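Local structure of restriction endonuclease EcoP15I, modification subunit (Escherichia coli, 4ZCF) at the interface of chains A and C and the interface of chains A and B. The protein methylates the second adenine of the DNA site 5'-CAGCAG-3' as a homodimer, using S-adenosyl-L-methionine, and joins the Res subunit for DNA restriction. Sequence-based numbering; all coordinates share one arbitrary frame. Chains: chain A/B, Restriction endonuclease EcoP15I, modification subunit; chain C, Restriction endonuclease EcoP15I, restriction subunit.

Contact 1: the interface of chains A and C. Residues chain A 617-618, 621; chain C 683, 688, 691, 756-758, 792.
A:Ser617, whose psi of -48° already leads into helix 618-629, meets C:Glu688, the first residue of Res helix 688-701. Held anti to the carbonyl carbon and beside the backbone N, hydroxyl OG of A:Ser617 gives a hydrogen bond of 2.8 Å to carboxylate oxygen OE2 of C:Glu688, reaching it on the syn side but 29° out of the carboxylate plane. The backbone N of A:Ser617 adds a weak bond to the other oxygen, OE1; the carboxylate spans the hydroxyl and, weakly, the N-H. Beside that polar grip, CB of A:Ser617 rests over one face of the C:Phe691 ring, displaced toward its rim. A:Met621, one helical turn on, fills the apolar side. Its sulphur SD touches the ring tip of C:Phe691, 3.5 Å from CZ, and the bend at chi3 (68°) carries methyl CE over a face of C:Tyr683, 3.9 Å from the ring centroid. Within the Mod-Res complex, the N-terminal turn of helix 618-629, in the C-terminal part of Mod, packs between the loop of C:Tyr683, Res helix 688-701 and the end of helix 745-756.

Contact 2: the interface of chains A and B. Residues chain A 26-27, 39; chain B 67, 212-216.
B:Glu213 and A:Lys39 form a salt bridge across the Mod dimer, while A:Gln27 lies over the B:Glu213 backbone. From CB outward, A:Gln27 runs along B:Glu213. Its CB is 3.8 Å from CA of that residue. CG is placed between the backbone N and the carbonyl carbon (chi1 74°), which brings it to carboxylate oxygen OE2 of B:Glu213 at 3.3 Å. A bend at chi2 sets the amide plane 70° from that of the carboxylate, with CD 3.7 Å from backbone O of B:Glu213; NE2 stays 4.1 Å from OE2 of B:Glu213, too far for a hydrogen bond. Next door, the ring of A:Pro26 lies with CB and CG against the carbonyl oxygens of B:Phe215 and B:Ile214 at the end of helix 204-215. The B:Glu213 carboxylate is shared: OE2 meets the guanidinium of B:Arg67 at its edge, in plane, 2.9 Å from NH2, a link within chain B that would steady the carboxylate. An alanine in place of B:Glu213 would probably leave the ammonium of A:Lys39 and the guanidinium of B:Arg67 without their shared acidic mate. From chain A, the extended A:Lys39 puts NZ 2.8 Å from OE1 of B:Glu213, nearly in line with the C-O bond.

Contact 3: the interface of chains A and B. Residues chain A 30, 168, 170-172; chain B 52-56.
The carboxylate of B:Glu54 points at the start of helix 171-188, crossing the side chain of A:His171 obliquely with its plane only 26° from the imidazole. Oxygen OE2 takes a fairly straight hydrogen bond from the backbone N of A:His171, 2.7 Å long with 163° at the hydrogen, through its syn lone pair. OE1 makes weak bonds with N and OG of A:Ser172, and takes B:Ser55 N of its own chain at 3.0 Å, from the anti side and tilted out of the plane. The two carboxylate oxygens thus cap the helix start, whose N-H groups and dipole would tend to stabilise a negative carboxylate, while B:Ser55 N holds OE1. A bend at chi2 (48°) of B:Glu54 swings the acid toward this end. A:Ser170 OG, hydrogen-bonded to A:Ser172 OG at 3.0 Å, would help hold that hydroxyl beside OE1. Beyond, the ring of B:Tyr56 has CB of A:His171 over the centre of one face, while imidazole CD2 comes 3.4 Å from tyrosine CE1. On the far side, OG of B:Ser52 donates to OD2 of A:Asp30 over 2.9 Å, from above that carboxylate's plane; the same OG accepts the N-H of B:Glu54, which ties the serine to the backbone of B:Glu54. In the fold, the loop leading into strand 56-59 of one Mod subunit meets the N-terminus of helix 171-188 in the other, with the loop of A:Asp30 alongside.

Contact 1: the interface of chains A and C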
ATOM      1  N   SER A 617     -26.185 -12.908 -42.228  1.00 54.11           N
ATOM      2  CA  SER A 617     -26.166 -14.251 -41.627  1.00 53.85           C
ATOM      3  C   SER A 617     -25.484 -15.296 -42.515  1.00 58.25           C
ATOM      4  O   SER A 617     -24.634 -16.039 -42.018  1.00 56.99           O
ATOM      5  CB  SER A 617     -27.559 -14.711 -41.206  1.00 55.62           C
ATOM      6  OG  SER A 617     -28.111 -13.951 -40.144  1.00 58.68           O
ATOM      7  N   ALA A 618     -25.841 -15.349 -43.820  1.00 56.79           N
ATOM      8  CA  ALA A 618     -25.233 -16.261 -44.811  1.00 57.60           C
ATOM      9  C   ALA A 618     -23.717 -15.995 -44.972  1.00 62.48           C
ATOM     10  O   ALA A 618     -22.929 -16.941 -45.042  1.00 61.31           O
ATOM     11  CB  ALA A 618     -25.940 -16.129 -46.156  1.00 58.51           C
ATOM     12  N   MET A 621     -22.035 -16.888 -41.524  1.00 67.45           N
ATOM     13  CA  MET A 621     -21.773 -18.343 -41.468  1.00 68.00           C
ATOM     14  C   MET A 621     -20.610 -18.721 -42.379  1.00 71.71           C
ATOM     15  O   MET A 621     -19.814 -19.602 -42.038  1.00 72.14           O
ATOM     16  CB  MET A 621     -23.011 -19.126 -41.926  1.00 70.59           C
ATOM     17  CG  MET A 621     -23.893 -19.590 -40.804  1.00 74.59           C
ATOM     18  SD  MET A 621     -25.603 -19.850 -41.346  1.00 79.02           S
ATOM     19  CE  MET A 621     -25.408 -21.268 -42.437  1.00 75.59           C
TER
ATOM     20  N   TYR C 683     -22.717 -19.615 -49.217  1.00 78.63           N
ATOM     21  CA  TYR C 683     -24.137 -19.865 -49.047  1.00 77.91           C
ATOM     22  C   TYR C 683     -24.907 -18.899 -49.935  1.00 83.27           C
ATOM     23  O   TYR C 683     -24.768 -17.682 -49.791  1.00 83.57           O
ATOM     24  CB  TYR C 683     -24.542 -19.729 -47.569  1.00 78.30           C
ATOM     25  CG  TYR C 683     -23.953 -20.788 -46.658  1.00 78.86           C
ATOM     26  CD1 TYR C 683     -24.624 -21.985 -46.422  1.00 80.44           C
ATOM     27  CD2 TYR C 683     -22.757 -20.569 -45.984  1.00 79.20           C
ATOM     28  CE1 TYR C 683     -24.101 -22.951 -45.564  1.00 80.07           C
ATOM     29  CE2 TYR C 683     -22.225 -21.525 -45.123  1.00 79.77           C
ATOM     30  CZ  TYR C 683     -22.899 -22.718 -44.918  1.00 86.68           C
ATOM     31  OH  TYR C 683     -22.367 -23.661 -44.067  1.00 88.56           O
ATOM     32  N   GLU C 688     -31.714 -11.296 -46.290  1.00 72.33           N
ATOM     33  CA  GLU C 688     -31.781 -11.671 -44.879  1.00 71.43           C
ATOM     34  C   GLU C 688     -33.175 -12.185 -44.586  1.00 74.62           C
ATOM     35  O   GLU C 688     -33.315 -13.153 -43.836  1.00 73.47           O
ATOM     36  CB  GLU C 688     -31.385 -10.533 -43.924  1.00 72.54           C
ATOM     37  CG  GLU C 688     -29.979 -10.655 -43.345  1.00 79.20           C
ATOM     38  CD  GLU C 688     -29.562 -12.015 -42.816  1.00 87.34           C
ATOM     39  OE1 GLU C 688     -28.926 -12.775 -43.583  1.00 67.64           O
ATOM     40  OE2 GLU C 688     -29.870 -12.325 -41.641  1.00 79.22           O
ATOM     41  N   PHE C 691     -33.157 -15.697 -45.581  1.00 64.95           N
ATOM     42  CA  PHE C 691     -32.476 -16.497 -44.547  1.00 62.54           C
ATOM     43  C   PHE C 691     -33.393 -16.739 -43.337  1.00 64.24           C
ATOM     44  O   PHE C 691     -33.390 -17.836 -42.769  1.00 63.24           O
ATOM     45  CB  PHE C 691     -31.160 -15.825 -44.081  1.00 63.13           C
ATOM     46  CG  PHE C 691     -30.304 -16.723 -43.213  1.00 63.28           C
ATOM     47  CD1 PHE C 691     -30.496 -16.779 -41.836  1.00 65.43           C
ATOM     48  CD2 PHE C 691     -29.336 -17.546 -43.778  1.00 64.68           C
ATOM     49  CE1 PHE C 691     -29.742 -17.648 -41.043  1.00 65.84           C
ATOM     50  CE2 PHE C 691     -28.574 -18.406 -42.982  1.00 67.00           C
ATOM     51  CZ  PHE C 691     -28.782 -18.448 -41.620  1.00 64.94           C
ATOM     52  N   ILE C 756     -24.037 -19.741 -33.717  1.00 67.58           N
ATOM     53  CA  ILE C 756     -24.701 -20.327 -34.876  1.00 67.45           C
ATOM     54  C   ILE C 756     -24.399 -19.852 -36.295  1.00 72.16           C
ATOM     55  O   ILE C 756     -24.969 -20.396 -37.218  1.00 73.07           O
ATOM     56  CB  ILE C 756     -26.226 -20.367 -34.720  1.00 70.26           C
ATOM     57  CG1 ILE C 756     -26.760 -19.014 -34.316  1.00 70.66           C
ATOM     58  CG2 ILE C 756     -26.623 -21.391 -33.691  1.00 70.24           C
ATOM     59  CD1 ILE C 756     -28.259 -18.935 -34.341  1.00 76.73           C
ATOM     60  N   PHE C 757     -23.514 -18.888 -36.518  1.00 67.49           N
ATOM     61  CA  PHE C 757     -23.751 -17.465 -36.321  1.00 65.42           C
ATOM     62  C   PHE C 757     -24.866 -16.868 -37.148  1.00 64.13           C
ATOM     63  O   PHE C 757     -24.757 -16.748 -38.344  1.00 62.44           O
ATOM     64  CB  PHE C 757     -22.505 -16.763 -36.849  1.00 67.02           C
ATOM     65  CG  PHE C 757     -21.238 -17.222 -36.224  1.00 68.66           C
ATOM     66  CD1 PHE C 757     -20.820 -18.509 -36.353  1.00 71.62           C
ATOM     67  CD2 PHE C 757     -20.466 -16.351 -35.508  1.00 71.21           C
ATOM     68  CE1 PHE C 757     -19.661 -18.935 -35.767  1.00 72.87           C
ATOM     69  CE2 PHE C 757     -19.302 -16.762 -34.918  1.00 74.27           C
ATOM     70  CZ  PHE C 757     -18.902 -18.063 -35.044  1.00 72.51           C
ATOM     71  N   VAL C 758     -25.862 -16.330 -36.475  1.00 57.26           N
ATOM     72  CA  VAL C 758     -26.941 -15.578 -37.134  1.00 55.81           C
ATOM     73  C   VAL C 758     -27.288 -14.268 -36.424  1.00 58.04           C
ATOM     74  O   VAL C 758     -27.159 -14.187 -35.206  1.00 57.99           O
ATOM     75  CB  VAL C 758     -28.154 -16.385 -37.746  1.00 59.00           C
ATOM     76  CG1 VAL C 758     -28.012 -17.900 -37.614  1.00 58.35           C
ATOM     77  CG2 VAL C 758     -29.516 -15.904 -37.265  1.00 58.57           C
ATOM     78  N   PHE C 792     -29.605 -27.073 -35.952  1.00 67.37           N
ATOM     79  CA  PHE C 792     -29.523 -26.238 -37.163  1.00 68.04           C
ATOM     80  C   PHE C 792     -28.402 -26.667 -38.103  1.00 71.66           C
ATOM     81  O   PHE C 792     -28.591 -26.610 -39.318  1.00 71.13           O
ATOM     82  CB  PHE C 792     -29.460 -24.736 -36.835  1.00 70.52           C
ATOM     83  CG  PHE C 792     -29.572 -23.786 -38.012  1.00 72.85           C
ATOM     84  CD1 PHE C 792     -30.737 -23.725 -38.773  1.00 76.36           C
ATOM     85  CD2 PHE C 792     -28.536 -22.913 -38.321  1.00 75.24           C
ATOM     86  CE1 PHE C 792     -30.854 -22.820 -39.836  1.00 77.10           C
ATOM     87  CE2 PHE C 792     -28.653 -22.009 -39.386  1.00 78.11           C
ATOM     88  CZ  PHE C 792     -29.811 -21.969 -40.135  1.00 76.06           C
TER

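Contact 2: the interface of chains A and B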
ATOM      1  N   PRO A  26     -17.874  18.683  22.596  1.00 51.58           N
ATOM      2  CA  PRO A  26     -17.208  19.395  21.488  1.00 51.31           C
ATOM      3  C   PRO A  26     -17.213  18.703  20.126  1.00 52.57           C
ATOM      4  O   PRO A  26     -17.295  19.374  19.110  1.00 51.25           O
ATOM      5  CB  PRO A  26     -15.801  19.634  22.035  1.00 53.30           C
ATOM      6  CG  PRO A  26     -15.570  18.492  22.946  1.00 57.80           C
ATOM      7  CD  PRO A  26     -16.889  18.303  23.634  1.00 53.47           C
ATOM      8  N   GLN A  27     -17.166  17.372  20.117  1.00 49.70           N
ATOM      9  CA  GLN A  27     -17.171  16.493  18.937  1.00 49.48           C
ATOM     10  C   GLN A  27     -18.513  16.498  18.190  1.00 55.86           C
ATOM     11  O   GLN A  27     -18.628  15.870  17.141  1.00 56.51           O
ATOM     12  CB  GLN A  27     -16.840  15.062  19.378  1.00 50.09           C
ATOM     13  CG  GLN A  27     -17.976  14.324  20.113  1.00 49.03           C
ATOM     14  CD  GLN A  27     -18.117  14.668  21.584  1.00 57.41           C
ATOM     15  OE1 GLN A  27     -17.617  15.677  22.083  1.00 48.35           O
ATOM     16  NE2 GLN A  27     -18.805  13.822  22.325  1.00 47.18           N
ATOM     17  N   LYS A  39     -24.184  12.715  16.342  1.00 55.69           N
ATOM     18  CA  LYS A  39     -23.189  12.440  17.373  1.00 54.98           C
ATOM     19  C   LYS A  39     -23.732  12.559  18.802  1.00 60.25           C
ATOM     20  O   LYS A  39     -23.384  11.737  19.648  1.00 59.24           O
ATOM     21  CB  LYS A  39     -21.858  13.175  17.129  1.00 56.00           C
ATOM     22  CG  LYS A  39     -20.985  12.449  16.094  1.00 54.75           C
ATOM     23  CD  LYS A  39     -19.540  12.944  16.019  1.00 51.73           C
ATOM     24  CE  LYS A  39     -18.612  11.839  15.561  1.00 69.36           C
ATOM     25  NZ  LYS A  39     -17.218  12.317  15.301  1.00 84.40           N
TER
ATOM     26  N   ARG B  67     -14.655   4.866  26.864  1.00 44.73           N
ATOM     27  CA  ARG B  67     -15.686   5.824  27.271  1.00 44.58           C
ATOM     28  C   ARG B  67     -16.107   5.633  28.726  1.00 49.23           C
ATOM     29  O   ARG B  67     -16.381   6.612  29.402  1.00 50.45           O
ATOM     30  CB  ARG B  67     -16.886   5.734  26.339  1.00 44.58           C
ATOM     31  CG  ARG B  67     -16.687   6.459  25.021  1.00 45.65           C
ATOM     32  CD  ARG B  67     -17.981   6.615  24.243  1.00 49.97           C
ATOM     33  NE  ARG B  67     -17.775   7.474  23.071  1.00 72.47           N
ATOM     34  CZ  ARG B  67     -17.941   8.796  23.063  1.00 94.31           C
ATOM     35  NH1 ARG B  67     -18.350   9.431  24.160  1.00 81.01           N
ATOM     36  NH2 ARG B  67     -17.697   9.494  21.961  1.00 83.43           N
ATOM     37  N   ASP B 212     -10.031  15.051  17.539  1.00 38.95           N
ATOM     38  CA  ASP B 212     -11.279  15.628  17.006  1.00 38.88           C
ATOM     39  C   ASP B 212     -12.477  15.130  17.832  1.00 41.85           C
ATOM     40  O   ASP B 212     -13.325  15.935  18.211  1.00 40.65           O
ATOM     41  CB  ASP B 212     -11.503  15.284  15.520  1.00 39.84           C
ATOM     42  CG  ASP B 212     -10.506  15.898  14.561  1.00 46.75           C
ATOM     43  OD1 ASP B 212      -9.920  16.955  14.905  1.00 45.73           O
ATOM     44  OD2 ASP B 212     -10.307  15.322  13.464  1.00 53.88           O
ATOM     45  N   GLU B 213     -12.513  13.813  18.145  1.00 38.12           N
ATOM     46  CA  GLU B 213     -13.551  13.203  18.970  1.00 38.29           C
ATOM     47  C   GLU B 213     -13.556  13.738  20.441  1.00 44.18           C
ATOM     48  O   GLU B 213     -14.602  13.725  21.093  1.00 43.38           O
ATOM     49  CB  GLU B 213     -13.442  11.661  18.912  1.00 39.50           C
ATOM     50  CG  GLU B 213     -14.623  10.903  19.520  1.00 51.81           C
ATOM     51  CD  GLU B 213     -16.008  11.215  18.975  1.00 82.64           C
ATOM     52  OE1 GLU B 213     -16.127  11.500  17.760  1.00 72.64           O
ATOM     53  OE2 GLU B 213     -16.980  11.167  19.766  1.00 84.34           O
ATOM     54  N   ILE B 214     -12.384  14.220  20.940  1.00 41.35           N
ATOM     55  CA  ILE B 214     -12.206  14.736  22.296  1.00 40.51           C
ATOM     56  C   ILE B 214     -12.351  16.253  22.391  1.00 45.03           C
ATOM     57  O   ILE B 214     -12.980  16.732  23.337  1.00 46.55           O
ATOM     58  CB  ILE B 214     -10.905  14.176  22.972  1.00 42.91           C
ATOM     59  CG1 ILE B 214     -11.095  12.706  23.382  1.00 43.71           C
ATOM     60  CG2 ILE B 214     -10.450  15.007  24.188  1.00 41.61           C
ATOM     61  CD1 ILE B 214      -9.805  11.908  23.413  1.00 56.44           C
ATOM     62  N   PHE B 215     -11.764  17.000  21.445  1.00 39.62           N
ATOM     63  CA  PHE B 215     -11.762  18.467  21.460  1.00 38.77           C
ATOM     64  C   PHE B 215     -12.647  19.142  20.417  1.00 41.01           C
ATOM     65  O   PHE B 215     -12.947  20.343  20.555  1.00 40.25           O
ATOM     66  CB  PHE B 215     -10.318  19.007  21.276  1.00 40.10           C
ATOM     67  CG  PHE B 215      -9.292  18.589  22.297  1.00 40.99           C
ATOM     68  CD1 PHE B 215      -8.578  17.403  22.144  1.00 43.92           C
ATOM     69  CD2 PHE B 215      -8.992  19.410  23.380  1.00 42.97           C
ATOM     70  CE1 PHE B 215      -7.617  17.018  23.087  1.00 45.02           C
ATOM     71  CE2 PHE B 215      -8.045  19.022  24.332  1.00 46.13           C
ATOM     72  CZ  PHE B 215      -7.362  17.825  24.181  1.00 44.81           C
ATOM     73  N   GLY B 216     -12.937  18.425  19.334  1.00 36.25           N
ATOM     74  CA  GLY B 216     -13.647  18.973  18.187  1.00 36.16           C
ATOM     75  C   GLY B 216     -12.654  19.543  17.181  1.00 39.25           C
ATOM     76  O   GLY B 216     -11.727  20.270  17.569  1.00 36.79           O
TER

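Contact 3: the interface of chains A and B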
ATOM      1  N   ASP A  30     -19.000  20.398  13.929  1.00 47.87           N
ATOM      2  CA  ASP A  30     -17.989  20.137  12.897  1.00 46.07           C
ATOM      3  C   ASP A  30     -16.858  21.195  12.867  1.00 47.05           C
ATOM      4  O   ASP A  30     -16.839  22.066  13.732  1.00 45.51           O
ATOM      5  CB  ASP A  30     -18.654  19.838  11.524  1.00 46.52           C
ATOM      6  CG  ASP A  30     -19.175  21.029  10.745  1.00 52.80           C
ATOM      7  OD1 ASP A  30     -18.997  22.171  11.212  1.00 53.99           O
ATOM      8  OD2 ASP A  30     -19.672  20.828   9.614  1.00 58.91           O
ATOM      9  N   SER A 168     -22.518  19.428  -0.726  1.00 65.44           N
ATOM     10  CA  SER A 168     -21.787  18.908   0.440  1.00 61.80           C
ATOM     11  C   SER A 168     -20.264  18.995   0.307  1.00 57.82           C
ATOM     12  O   SER A 168     -19.712  18.577  -0.706  1.00 55.96           O
ATOM     13  CB  SER A 168     -22.199  17.470   0.733  1.00 65.35           C
ATOM     14  OG  SER A 168     -21.568  16.983   1.906  1.00 73.64           O
ATOM     15  N   SER A 170     -18.154  17.987   3.276  1.00 45.47           N
ATOM     16  CA  SER A 170     -17.738  17.287   4.488  1.00 43.04           C
ATOM     17  C   SER A 170     -16.693  16.194   4.168  1.00 45.58           C
ATOM     18  O   SER A 170     -16.431  15.907   3.002  1.00 46.06           O
ATOM     19  CB  SER A 170     -18.962  16.667   5.151  1.00 44.47           C
ATOM     20  OG  SER A 170     -19.433  15.589   4.359  1.00 52.59           O
ATOM     21  N   HIS A 171     -16.120  15.575   5.204  1.00 41.10           N
ATOM     22  CA  HIS A 171     -15.144  14.497   5.077  1.00 40.41           C
ATOM     23  C   HIS A 171     -15.758  13.312   4.368  1.00 44.37           C
ATOM     24  O   HIS A 171     -15.113  12.721   3.502  1.00 46.34           O
ATOM     25  CB  HIS A 171     -14.631  14.064   6.461  1.00 40.99           C
ATOM     26  CG  HIS A 171     -13.783  15.078   7.161  1.00 43.08           C
ATOM     27  ND1 HIS A 171     -12.534  15.418   6.690  1.00 44.27           N
ATOM     28  CD2 HIS A 171     -13.992  15.710   8.337  1.00 43.90           C
ATOM     29  CE1 HIS A 171     -12.049  16.291   7.554  1.00 43.26           C
ATOM     30  NE2 HIS A 171     -12.894  16.495   8.565  1.00 43.50           N
ATOM     31  N   SER A 172     -17.004  12.968   4.713  1.00 40.12           N
ATOM     32  CA  SER A 172     -17.740  11.865   4.083  1.00 38.88           C
ATOM     33  C   SER A 172     -18.014  12.122   2.600  1.00 40.77           C
ATOM     34  O   SER A 172     -17.846  11.203   1.806  1.00 39.77           O
ATOM     35  CB  SER A 172     -19.015  11.528   4.849  1.00 41.69           C
ATOM     36  OG  SER A 172     -19.821  12.663   5.089  1.00 47.95           O
TER
ATOM     37  N   SER B  52     -24.772  20.531  10.404  1.00 52.76           N
ATOM     38  CA  SER B  52     -23.692  19.894   9.648  1.00 51.05           C
ATOM     39  C   SER B  52     -24.160  18.720   8.784  1.00 55.31           C
ATOM     40  O   SER B  52     -25.005  17.918   9.211  1.00 54.46           O
ATOM     41  CB  SER B  52     -22.607  19.410  10.601  1.00 51.65           C
ATOM     42  OG  SER B  52     -21.625  18.655   9.915  1.00 54.18           O
ATOM     43  N   LYS B  53     -23.556  18.587   7.584  1.00 52.11           N
ATOM     44  CA  LYS B  53     -23.847  17.469   6.684  1.00 51.60           C
ATOM     45  C   LYS B  53     -22.868  16.304   6.951  1.00 54.44           C
ATOM     46  O   LYS B  53     -23.033  15.209   6.393  1.00 53.82           O
ATOM     47  CB  LYS B  53     -23.785  17.926   5.232  1.00 52.51           C
ATOM     48  N   GLU B  54     -21.886  16.536   7.868  1.00 50.02           N
ATOM     49  CA  GLU B  54     -20.849  15.592   8.304  1.00 48.52           C
ATOM     50  C   GLU B  54     -21.427  14.323   8.901  1.00 52.20           C
ATOM     51  O   GLU B  54     -22.350  14.384   9.711  1.00 53.58           O
ATOM     52  CB  GLU B  54     -19.870  16.274   9.291  1.00 49.38           C
ATOM     53  CG  GLU B  54     -18.549  15.550   9.511  1.00 54.59           C
ATOM     54  CD  GLU B  54     -17.833  15.108   8.253  1.00 57.18           C
ATOM     55  OE1 GLU B  54     -18.128  13.996   7.763  1.00 49.73           O
ATOM     56  OE2 GLU B  54     -17.014  15.892   7.731  1.00 40.53           O
ATOM     57  N   SER B  55     -20.896  13.178   8.484  1.00 47.83           N
ATOM     58  CA  SER B  55     -21.325  11.853   8.923  1.00 47.61           C
ATOM     59  C   SER B  55     -20.173  10.882   8.724  1.00 52.62           C
ATOM     60  O   SER B  55     -20.109  10.185   7.705  1.00 53.49           O
ATOM     61  CB  SER B  55     -22.551  11.394   8.138  1.00 51.76           C
ATOM     62  OG  SER B  55     -22.927  10.076   8.509  1.00 63.27           O
ATOM     63  N   TYR B  56     -19.231  10.875   9.680  1.00 47.93           N
ATOM     64  CA  TYR B  56     -18.052  10.017   9.638  1.00 46.58           C
ATOM     65  C   TYR B  56     -17.551   9.721  11.052  1.00 49.41           C
ATOM     66  O   TYR B  56     -17.812  10.493  11.994  1.00 48.03           O
ATOM     67  CB  TYR B  56     -16.937  10.610   8.724  1.00 47.01           C
ATOM     68  CG  TYR B  56     -15.860  11.423   9.419  1.00 49.27           C
ATOM     69  CD1 TYR B  56     -16.142  12.674   9.964  1.00 50.76           C
ATOM     70  CD2 TYR B  56     -14.549  10.956   9.507  1.00 50.98           C
ATOM     71  CE1 TYR B  56     -15.162  13.422  10.617  1.00 49.17           C
ATOM     72  CE2 TYR B  56     -13.554  11.703  10.150  1.00 52.05           C
ATOM     73  CZ  TYR B  56     -13.864  12.942  10.697  1.00 57.49           C
ATOM     74  OH  TYR B  56     -12.906  13.706  11.336  1.00 58.37           O
TER

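Contacts 2 and 3 belong to one interface, the Mod-Mod dimer, with C-alpha centres about 14 Å apart. Chain A gives contact 2 its 3-10 helix 26-28 and A:Lys39 of helix 37-44, and contact 3 A:Asp30 plus A:Ser168 to A:Ser172 at the start of helix 171-188. Chain B answers from different segments in each. Because the dimer interface is not an exact two-fold, the Mod copies need not repeat these contacts alike, which may relate to their different roles on DNA. Contact 1 lies about 71 Å from contact 2 and 59 Å from contact 3, so chain A bridges Res and its Mod partner.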